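Local coordinates for IMC sub-compartment protein ISP1 (Toxoplasma gondii, PDB 4CHM) that is of unknown molecular activity but belongs to the inner membrane complex sub-compartment proteins, which adopt a pleckstrin homology fold and are critical for parasite replication, at residues L40-E44 / A45-L49; D15-R18 / R19-G23; T113-V116 / D117-K121; L93-L96 / E97-N100. All coordinates share one frame; numbering follows the deposited sequence.

Contact 1: L40-E44 / A45-L49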
loop_
_atom_site.group_PDB
_atom_site.type_symbol
_atom_site.label_atom_id
_atom_site.label_comp_id
_atom_site.label_asym_id
_atom_site.label_seq_id
_atom_site.Cartn_x
_atom_site.Cartn_y
_atom_site.Cartn_z
ATOM N N LEU A 40 7.773 2.227 -4.590
ATOM C CA LEU A 40 6.389 2.211 -4.991
ATOM C C LEU A 40 6.100 3.459 -5.780
ATOM O O LEU A 40 6.426 4.577 -5.346
ATOM C CB LEU A 40 5.468 2.172 -3.767
ATOM C CG LEU A 40 3.956 2.133 -3.978
ATOM C CD1 LEU A 40 3.502 0.820 -4.647
ATOM C CD2 LEU A 40 3.218 2.359 -2.644
ATOM N N HIS A 41 5.442 3.283 -6.913
ATOM C CA HIS A 41 5.200 4.377 -7.826
ATOM C C HIS A 41 3.820 4.279 -8.399
ATOM O O HIS A 41 3.287 3.189 -8.552
ATOM C CB HIS A 41 6.240 4.376 -8.950
ATOM C CG HIS A 41 6.050 5.479 -9.959
ATOM N ND1 HIS A 41 5.488 5.271 -11.161
ATOM C CD2 HIS A 41 6.450 6.827 -9.945
ATOM C CE1 HIS A 41 5.492 6.434 -11.881
ATOM N NE2 HIS A 41 6.084 7.372 -11.146
ATOM N N TYR A 42 3.211 5.418 -8.685
ATOM C CA TYR A 42 1.954 5.427 -9.456
ATOM C C TYR A 42 2.172 6.029 -10.805
ATOM O O TYR A 42 2.705 7.137 -10.907
ATOM C CB TYR A 42 0.868 6.235 -8.752
ATOM C CG TYR A 42 -0.481 6.119 -9.460
ATOM C CD1 TYR A 42 -1.091 4.873 -9.620
ATOM C CD2 TYR A 42 -1.087 7.225 -10.043
ATOM C CE1 TYR A 42 -2.297 4.746 -10.274
ATOM C CE2 TYR A 42 -2.305 7.107 -10.703
ATOM C CZ TYR A 42 -2.902 5.868 -10.815
ATOM O OH TYR A 42 -4.107 5.725 -11.475
ATOM N N ASN A 43 1.720 5.309 -11.841
ATOM C CA ASN A 43 1.760 5.770 -13.237
ATOM C C ASN A 43 0.354 6.164 -13.706
ATOM O O ASN A 43 -0.455 5.302 -14.033
ATOM C CB ASN A 43 2.325 4.648 -14.139
ATOM C CG ASN A 43 2.546 5.105 -15.576
ATOM O OD1 ASN A 43 1.604 5.428 -16.288
ATOM N ND2 ASN A 43 3.798 5.144 -15.995
ATOM N N GLU A 44 0.052 7.454 -13.696
ATOM C CA GLU A 44 -1.328 7.904 -13.959
ATOM C C GLU A 44 -1.736 7.763 -15.443
ATOM O O GLU A 44 -2.907 7.593 -15.739
ATOM C CB GLU A 44 -1.566 9.341 -13.456
ATOM C CG GLU A 44 -0.755 10.403 -14.190
ATOM C CD GLU A 44 -0.399 11.602 -13.309
ATOM O OE1 GLU A 44 -1.123 11.857 -12.322
ATOM O OE2 GLU A 44 0.606 12.294 -13.603
ATOM N N ALA A 45 -0.758 7.763 -16.350
ATOM C CA ALA A 45 -1.030 7.505 -17.772
ATOM C C ALA A 45 -1.838 6.203 -17.956
ATOM O O ALA A 45 -2.999 6.239 -18.369
ATOM C CB ALA A 45 0.263 7.468 -18.581
ATOM N N ASP A 46 -1.266 5.067 -17.572
ATOM C CA ASP A 46 -1.999 3.804 -17.676
ATOM C C ASP A 46 -2.691 3.397 -16.358
ATOM O O ASP A 46 -3.185 2.277 -16.231
ATOM C CB ASP A 46 -1.093 2.684 -18.195
ATOM C CG ASP A 46 -0.218 2.090 -17.112
ATOM O OD1 ASP A 46 -0.212 2.639 -15.993
ATOM O OD2 ASP A 46 0.475 1.087 -17.378
ATOM N N SER A 47 -2.746 4.326 -15.406
ATOM C CA SER A 47 -3.314 4.072 -14.065
ATOM C C SER A 47 -2.899 2.703 -13.453
ATOM O O SER A 47 -3.724 1.783 -13.273
ATOM C CB SER A 47 -4.838 4.286 -14.063
ATOM O OG SER A 47 -5.503 3.216 -14.687
ATOM N N SER A 48 -1.599 2.561 -13.202
ATOM C CA SER A 48 -1.072 1.372 -12.545
ATOM C C SER A 48 -0.040 1.732 -11.457
ATOM O O SER A 48 0.569 2.815 -11.483
ATOM C CB SER A 48 -0.479 0.414 -13.581
ATOM O OG SER A 48 0.619 1.011 -14.260
ATOM N N LEU A 49 0.092 0.848 -10.473
ATOM C CA LEU A 49 1.139 0.932 -9.471
ATOM C C LEU A 49 2.289 0.045 -9.906
ATOM O O LEU A 49 2.078 -1.080 -10.338
ATOM C CB LEU A 49 0.638 0.389 -8.117
ATOM C CG LEU A 49 -0.272 1.216 -7.220
ATOM C CD1 LEU A 49 -0.686 0.365 -6.033
ATOM C CD2 LEU A 49 0.381 2.499 -6.747
#
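Leu40 CD1 meets Leu49 CD2 at 4.1 Å, the two leucines slanting across each other, both side chains touching Phe115 of helix 109-125. From His41 it is the backbone that takes part, its O receiving a CA-H...O contact from Leu49 CA at 3.2 Å. Tyr42 pairs with Leu49 as an antiparallel non-hydrogen-bonded pair. Its CG is anti to the backbone N (chi1 -173°), which lays the ring along the 47-49 backbone: Leu49 CD2 sits at the ring edge, and OH ends 3.1 Å from Ser47 CB. Asn43 forms the last hydrogen-bonded pair, with Ser48. Its N donates almost straight to Ser48 O (2.8 Å, 174°), and Ser48 N returns the bond to Asn43 O. Ser47 and Ser48 both face Asn43, a G1 beta bulge. The Asn43 amide oxygen OD1 reaches forward to accept from Asp46 N at 3.2 Å. Glu44 O takes a weak bond from Ser47 N, while Ser48 OG donates to Asp46 OD1 at 2.5 Å. The chemistry divides: apolar contacts bind the hairpin to the core, whereas backbone groups, the Asn43 amide, the Asp46 carboxylate and the Ser48 hydroxyl bond within the turn, which should stiffen it.

Contact 2: D15-R18 / R19-G23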
loop_
_atom_site.group_PDB
_atom_site.type_symbol
_atom_site.label_atom_id
_atom_site.label_comp_id
_atom_site.label_asym_id
_atom_site.label_seq_id
_atom_site.Cartn_x
_atom_site.Cartn_y
_atom_site.Cartn_z
ATOM N N ASP A 15 -0.196 15.175 -0.360
ATOM C CA ASP A 15 1.218 15.045 -0.159
ATOM C C ASP A 15 1.685 13.616 -0.455
ATOM O O ASP A 15 2.698 13.413 -1.128
ATOM C CB ASP A 15 1.604 15.478 1.263
ATOM C CG ASP A 15 3.116 15.429 1.498
ATOM O OD1 ASP A 15 3.815 16.378 1.108
ATOM O OD2 ASP A 15 3.610 14.407 1.998
ATOM N N LEU A 16 0.942 12.624 0.030
ATOM C CA LEU A 16 1.236 11.258 -0.314
ATOM C C LEU A 16 1.126 11.064 -1.843
ATOM O O LEU A 16 1.937 10.373 -2.454
ATOM C CB LEU A 16 0.295 10.306 0.411
ATOM C CG LEU A 16 0.580 8.843 0.088
ATOM C CD1 LEU A 16 2.024 8.531 0.474
ATOM C CD2 LEU A 16 -0.380 7.947 0.829
ATOM N N HIS A 17 0.141 11.713 -2.455
ATOM C CA HIS A 17 -0.060 11.614 -3.919
ATOM C C HIS A 17 1.172 12.088 -4.661
ATOM O O HIS A 17 1.704 11.391 -5.542
ATOM C CB HIS A 17 -1.266 12.446 -4.315
ATOM C CG HIS A 17 -1.755 12.204 -5.708
ATOM N ND1 HIS A 17 -2.332 13.168 -6.436
ATOM C CD2 HIS A 17 -1.826 11.042 -6.472
ATOM C CE1 HIS A 17 -2.730 12.660 -7.618
ATOM N NE2 HIS A 17 -2.428 11.364 -7.635
ATOM N N ARG A 18 1.693 13.240 -4.251
ATOM C CA ARG A 18 2.906 13.761 -4.847
ATOM C C ARG A 18 4.082 12.783 -4.688
ATOM O O ARG A 18 4.810 12.533 -5.642
ATOM C CB ARG A 18 3.262 15.118 -4.260
ATOM C CG ARG A 18 4.509 15.724 -4.901
ATOM C CD ARG A 18 5.081 16.871 -4.084
ATOM N NE ARG A 18 6.177 16.417 -3.228
ATOM C CZ ARG A 18 6.075 16.244 -1.917
ATOM N NH1 ARG A 18 4.929 16.509 -1.306
ATOM N NH2 ARG A 18 7.124 15.820 -1.215
ATOM N N ARG A 19 4.245 12.210 -3.519
ATOM C CA ARG A 19 5.337 11.285 -3.312
ATOM C C ARG A 19 5.175 9.980 -4.106
ATOM O O ARG A 19 6.118 9.474 -4.631
ATOM C CB ARG A 19 5.580 11.034 -1.850
ATOM C CG ARG A 19 6.166 12.212 -1.110
ATOM C CD ARG A 19 6.337 11.894 0.342
ATOM N NE ARG A 19 5.112 12.034 1.058
ATOM C CZ ARG A 19 4.570 11.126 1.842
ATOM N NH1 ARG A 19 5.161 9.995 2.022
ATOM N NH2 ARG A 19 3.443 11.380 2.448
ATOM N N LEU A 20 3.957 9.497 -4.219
ATOM C CA LEU A 20 3.663 8.313 -5.028
ATOM C C LEU A 20 3.995 8.527 -6.494
ATOM O O LEU A 20 4.488 7.611 -7.169
ATOM C CB LEU A 20 2.188 7.911 -4.880
ATOM C CG LEU A 20 1.712 6.520 -5.276
ATOM C CD1 LEU A 20 2.618 5.416 -4.707
ATOM C CD2 LEU A 20 0.252 6.287 -4.872
ATOM N N LEU A 21 3.763 9.737 -6.990
ATOM C CA LEU A 21 4.057 10.038 -8.382
ATOM C C LEU A 21 5.547 10.138 -8.609
ATOM O O LEU A 21 6.031 9.851 -9.701
ATOM C CB LEU A 21 3.388 11.356 -8.822
ATOM C CG LEU A 21 1.864 11.401 -8.829
ATOM C CD1 LEU A 21 1.394 12.809 -9.142
ATOM C CD2 LEU A 21 1.293 10.399 -9.838
ATOM N N ALA A 22 6.270 10.599 -7.595
ATOM C CA ALA A 22 7.714 10.765 -7.687
ATOM C C ALA A 22 8.414 9.430 -7.336
ATOM O O ALA A 22 9.631 9.264 -7.539
ATOM C CB ALA A 22 8.164 11.875 -6.733
ATOM N N GLY A 23 7.627 8.470 -6.853
ATOM C CA GLY A 23 8.185 7.223 -6.349
ATOM C C GLY A 23 8.534 7.358 -4.884
ATOM O O GLY A 23 8.993 8.403 -4.468
#
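Asp15 and Arg19 are brought together by two different first torsions: CG of Asp15 stands anti to its N (chi1 -177°), whereas the arginine CG lies beside its own N and the chain then bends at chi3 (-81°), running back one turn toward the carboxylate. Arg19 NE and NH2 both close on the single oxygen Asp15 OD2, at 3.0 and 3.1 Å. Neither bond is straight: NE comes from above the carboxylate plane, while NH2 comes nearer that plane on the anti side. The other oxygen serves Arg18, whose NH1 donates to Asp15 OD1 at 2.7 Å with the oxygen lying in the guanidinium plane. One carboxylate is thus shared by two arginines, one on each oxygen, a salt-bridge network that probably stabilises its negative charge. Arg19 CG also passes over one face of the Arg18 guanidinium, and the Arg19 guanidinium in turn spreads over Leu16, with NH2 3.7 Å from Leu16 CD1. On another side of the helix Leu21 CD1 lies over one face of the His17 ring.

Backbone bonds from Arg19, Leu20, Leu21 and Ala22 each reach four residues back, and Gly23, with positive phi, ends the helical run. One side of helix 10-22 is covered: Leu16 lies on Met24 of strand 24-29 and on Cys114 and Phe115 of helix 109-125, His17 touches Leu118, and Leu21 reaches Tyr42 of strand 35-43. Arg19 NH1 carries the network across to helix 109-125 through a salt bridge to Asp111.

Contact 3: T113-V116 / D117-K121. With SO4 (sulfate ion), chain E.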
loop_
_atom_site.group_PDB
_atom_site.type_symbol
_atom_site.label_atom_id
_atom_site.label_comp_id
_atom_site.label_asym_id
_atom_site.label_seq_id
_atom_site.Cartn_x
_atom_site.Cartn_y
_atom_site.Cartn_z
ATOM N N THR A 113 -2.418 5.255 6.492
ATOM C CA THR A 113 -3.783 5.731 6.469
ATOM C C THR A 113 -4.111 6.529 5.225
ATOM O O THR A 113 -5.105 6.272 4.595
ATOM C CB THR A 113 -4.133 6.570 7.707
ATOM O OG1 THR A 113 -3.894 5.823 8.880
ATOM C CG2 THR A 113 -5.553 6.951 7.671
ATOM N N CYS A 114 -3.232 7.446 4.851
ATOM C CA CYS A 114 -3.408 8.234 3.607
ATOM C C CYS A 114 -3.470 7.399 2.371
ATOM O O CYS A 114 -4.166 7.755 1.437
ATOM C CB CYS A 114 -2.290 9.267 3.424
ATOM S SG CYS A 114 -2.417 10.648 4.544
ATOM N N PHE A 115 -2.633 6.362 2.306
ATOM C CA PHE A 115 -2.616 5.501 1.143
ATOM C C PHE A 115 -3.965 4.890 0.879
ATOM O O PHE A 115 -4.375 4.742 -0.296
ATOM C CB PHE A 115 -1.599 4.371 1.288
ATOM C CG PHE A 115 -1.432 3.551 0.024
ATOM C CD1 PHE A 115 -0.829 4.111 -1.108
ATOM C CD2 PHE A 115 -1.793 2.232 -0.013
ATOM C CE1 PHE A 115 -0.601 3.350 -2.260
ATOM C CE2 PHE A 115 -1.644 1.473 -1.190
ATOM C CZ PHE A 115 -1.032 2.036 -2.305
ATOM N N VAL A 116 -4.603 4.401 1.938
ATOM C CA VAL A 116 -5.923 3.754 1.791
ATOM C C VAL A 116 -6.939 4.721 1.176
ATOM O O VAL A 116 -7.602 4.385 0.199
ATOM C CB VAL A 116 -6.434 3.143 3.134
ATOM C CG1 VAL A 116 -7.887 2.706 3.024
ATOM C CG2 VAL A 116 -5.566 1.936 3.518
ATOM N N ASP A 117 -6.989 5.939 1.678
ATOM C CA ASP A 117 -7.843 6.979 1.119
ATOM C C ASP A 117 -7.499 7.370 -0.301
ATOM O O ASP A 117 -8.360 7.456 -1.121
ATOM C CB ASP A 117 -7.775 8.217 1.976
ATOM C CG ASP A 117 -8.295 7.987 3.350
ATOM O OD1 ASP A 117 -9.360 7.406 3.487
ATOM O OD2 ASP A 117 -7.637 8.371 4.288
ATOM N N LEU A 118 -6.230 7.568 -0.594
ATOM C CA LEU A 118 -5.807 7.938 -1.925
ATOM C C LEU A 118 -6.138 6.873 -2.969
ATOM O O LEU A 118 -6.540 7.190 -4.052
ATOM C CB LEU A 118 -4.310 8.226 -1.946
ATOM C CG LEU A 118 -3.715 8.590 -3.296
ATOM C CD1 LEU A 118 -4.308 9.867 -3.835
ATOM C CD2 LEU A 118 -2.207 8.653 -3.266
ATOM N N LEU A 119 -5.931 5.619 -2.630
ATOM C CA LEU A 119 -6.215 4.528 -3.530
ATOM C C LEU A 119 -7.698 4.440 -3.835
ATOM O O LEU A 119 -8.103 4.204 -4.938
ATOM C CB LEU A 119 -5.702 3.238 -2.961
ATOM C CG LEU A 119 -4.740 2.476 -3.833
ATOM C CD1 LEU A 119 -5.496 1.647 -4.822
ATOM C CD2 LEU A 119 -3.737 3.352 -4.530
ATOM N N LYS A 120 -8.500 4.664 -2.819
ATOM C CA LYS A 120 -9.907 4.720 -2.992
ATOM C C LYS A 120 -10.251 5.854 -3.944
ATOM O O LYS A 120 -11.054 5.664 -4.808
ATOM C CB LYS A 120 -10.595 4.891 -1.641
ATOM C CG LYS A 120 -10.934 3.550 -1.021
ATOM C CD LYS A 120 -11.485 3.597 0.386
ATOM C CE LYS A 120 -11.271 2.237 1.020
ATOM N NZ LYS A 120 -12.292 1.793 2.000
ATOM N N LYS A 121 -9.621 7.002 -3.779
ATOM C CA LYS A 121 -9.905 8.121 -4.637
ATOM C C LYS A 121 -9.539 7.824 -6.087
ATOM O O LYS A 121 -10.339 8.021 -6.947
ATOM C CB LYS A 121 -9.194 9.376 -4.133
ATOM C CG LYS A 121 -10.069 10.307 -3.305
ATOM C CD LYS A 121 -9.285 11.370 -2.536
ATOM C CE LYS A 121 -9.580 12.782 -3.039
ATOM N NZ LYS A 121 -9.861 13.748 -1.932
HETATM S S SO4 E . -13.066 -1.147 4.580
HETATM O O1 SO4 E . -13.938 -0.548 5.622
HETATM O O2 SO4 E . -12.526 -2.398 5.083
HETATM O O3 SO4 E . -11.962 -0.205 4.264
HETATM O O4 SO4 E . -13.832 -1.382 3.361
#
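Asp117 lies one turn on from Thr113, and its N gives only a weak bond to Thr113 O. Leu118 N donates to Cys114 O at 2.9 Å; its CB rests against this carbonyl, 3.4 Å from the oxygen. Leu119 carries the apolar part of the contact. It runs alongside Phe115, pointing the same way, and lays CG over one face of the ring while CD2 comes to 3.7 Å from Phe115 CZ. CG of the phenylalanine is anti to its N (chi1 -173°), which leans the ring toward the next turn, where Leu119 lies. Lys120 follows Val116 in the same sense: its methylenes pass along the Val116 carbonyl, and CE lies 4.0 Å from Val116 CG1. Beyond the valine, Lys120 NZ bonds O3 of a sulfate ion at 3.0 Å, an anion probably taken up from the crystallisation liquor and also held by His70 and Gln74. Phe115 meets Phe106 and reaches Val91 of strand 90-95, while Cys114 lies on Leu16 of helix 10-22, so sheet and N-terminal helix share the buried side. Packing on the sheet is characteristic of the C-terminal helix of the pleckstrin homology fold, which closes one end of the curved beta barrel.

Contact 4: L93-L96 / E97-N100. With SO4 (sulfate ion), chain F.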
loop_
_atom_site.group_PDB
_atom_site.type_symbol
_atom_site.label_atom_id
_atom_site.label_comp_id
_atom_site.label_asym_id
_atom_site.label_seq_id
_atom_site.Cartn_x
_atom_site.Cartn_y
_atom_site.Cartn_z
ATOM N N LEU A 93 -2.355 -5.145 -0.914
ATOM C CA LEU A 93 -3.170 -5.120 -2.109
ATOM C C LEU A 93 -3.696 -6.494 -2.378
ATOM O O LEU A 93 -2.931 -7.419 -2.704
ATOM C CB LEU A 93 -2.356 -4.657 -3.324
ATOM C CG LEU A 93 -1.413 -3.477 -3.151
ATOM C CD1 LEU A 93 -0.580 -3.356 -4.422
ATOM C CD2 LEU A 93 -2.192 -2.192 -2.863
ATOM N N HIS A 94 -4.997 -6.633 -2.270
ATOM C CA HIS A 94 -5.664 -7.860 -2.630
ATOM C C HIS A 94 -5.964 -7.779 -4.118
ATOM O O HIS A 94 -6.694 -6.937 -4.549
ATOM C CB HIS A 94 -6.959 -8.002 -1.822
ATOM C CG HIS A 94 -7.643 -9.313 -1.993
ATOM N ND1 HIS A 94 -8.982 -9.481 -1.776
ATOM C CD2 HIS A 94 -7.172 -10.517 -2.363
ATOM C CE1 HIS A 94 -9.311 -10.731 -2.012
ATOM N NE2 HIS A 94 -8.228 -11.383 -2.363
ATOM N N LEU A 95 -5.386 -8.682 -4.883
ATOM C CA LEU A 95 -5.456 -8.619 -6.336
ATOM C C LEU A 95 -6.599 -9.437 -6.943
ATOM O O LEU A 95 -6.856 -10.509 -6.511
ATOM C CB LEU A 95 -4.126 -9.020 -6.971
ATOM C CG LEU A 95 -2.885 -8.356 -6.408
ATOM C CD1 LEU A 95 -1.594 -8.888 -6.975
ATOM C CD2 LEU A 95 -2.974 -6.862 -6.543
ATOM N N LEU A 96 -7.285 -8.871 -7.919
ATOM C CA LEU A 96 -8.403 -9.533 -8.570
ATOM C C LEU A 96 -8.101 -10.800 -9.350
ATOM O O LEU A 96 -8.681 -11.812 -9.091
ATOM C CB LEU A 96 -9.085 -8.537 -9.498
ATOM C CG LEU A 96 -10.375 -8.886 -10.242
ATOM C CD1 LEU A 96 -11.334 -9.695 -9.407
ATOM C CD2 LEU A 96 -11.035 -7.627 -10.755
ATOM N N GLU A 97 -7.111 -10.779 -10.221
ATOM C CA GLU A 97 -6.850 -11.968 -11.041
ATOM C C GLU A 97 -6.387 -13.164 -10.224
ATOM O O GLU A 97 -6.964 -14.239 -10.328
ATOM C CB GLU A 97 -5.843 -11.677 -12.145
ATOM C CG GLU A 97 -5.594 -12.851 -13.090
ATOM C CD GLU A 97 -4.619 -12.486 -14.202
ATOM O OE1 GLU A 97 -4.834 -11.462 -14.885
ATOM O OE2 GLU A 97 -3.632 -13.206 -14.379
ATOM N N SER A 98 -5.339 -12.971 -9.420
ATOM C CA SER A 98 -4.725 -14.059 -8.679
ATOM C C SER A 98 -5.473 -14.333 -7.388
ATOM O O SER A 98 -5.357 -15.404 -6.831
ATOM C CB SER A 98 -3.255 -13.736 -8.374
ATOM O OG SER A 98 -3.136 -12.781 -7.325
ATOM N N GLY A 99 -6.208 -13.342 -6.897
ATOM C CA GLY A 99 -6.797 -13.417 -5.541
ATOM C C GLY A 99 -5.810 -13.347 -4.350
ATOM O O GLY A 99 -6.221 -13.432 -3.191
ATOM N N ASN A 100 -4.511 -13.214 -4.627
ATOM C CA ASN A 100 -3.510 -13.151 -3.562
ATOM C C ASN A 100 -3.226 -11.704 -3.181
ATOM O O ASN A 100 -3.814 -10.767 -3.745
ATOM C CB ASN A 100 -2.214 -13.867 -3.995
ATOM C CG ASN A 100 -2.422 -15.359 -4.220
ATOM O OD1 ASN A 100 -3.104 -16.028 -3.427
ATOM N ND2 ASN A 100 -1.823 -15.896 -5.293
HETATM S S SO4 F . 0.437 -13.580 -7.739
HETATM O O1 SO4 F . -0.066 -14.438 -6.631
HETATM O O2 SO4 F . 0.307 -14.299 -9.013
HETATM O O3 SO4 F . 1.873 -13.278 -7.478
HETATM O O4 SO4 F . -0.376 -12.328 -7.827
#
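Leu95 N and Asn100 O form the firm bond of this turn, 2.8 Å long and nearly straight (175°). Two weaker bonds flank it. Gly99 N bends to Leu95 O at 2.9 Å, and His94 NE2 gives a weak bond to Gly99 O at 3.0 Å. The imidazole lies edge-on to the returning chain, with Gly99 O and Asn100 O both near its plane; with CG anti to the backbone N (chi1 -173°), the ring reaches across to the Gly99 carbonyl. Gly99 has positive phi, a conformation that glycine adopts easily, and its CA also contacts Leu95 O.

These bonds close the hairpin between strands 90-95 and 101-105, the sixth and seventh strands of the pleckstrin homology sheet. Within the turn Ser98 OG accepts from Asn100 N at 3.1 Å, an ST turn just before strand 101-105. The same hydroxyl donates to O4 of a sulfate ion at 2.8 Å, while Asn100 ND2 bonds O1 of that ion at 2.6 Å. Serine and asparagine thereby hold the anion from two of its oxygens; Arg58 of strand 56-61 is a further ligand, and the ion probably derives from the crystallisation liquor. Leu95 CD1 approaches its O4 to 3.7 Å. Farther out, Leu95 packs on Arg58 and Ile60, and Leu93 on Leu68 and Ile60. Asp64 OD1 accepts from Glu97 N, and the Leu96 side chain lies over Asp64 and Lys66.

In the fold
From the N terminus, contact 2 comes first, within helix 10-22. Contact 1 then closes the turn of the hairpin 35-43/48-53, contact 4 that of the hairpin 90-95/101-105, and contact 3 lies within the last helix. The four follow in series, none nested or crossed. Helix 10-22 joins contact 1 through Leu20 O, probably hydrogen-bonded to Tyr42 N, and packs on contact 3 through Leu16 and Leu20. Phe115 of contact 3 meets Leu40 and Leu49 of contact 1 and Leu93 of contact 4, so the helix reaches both hairpins. Contacts 2 and 4 lie on opposite sides of the chain's centre, their centres about 24 Å apart.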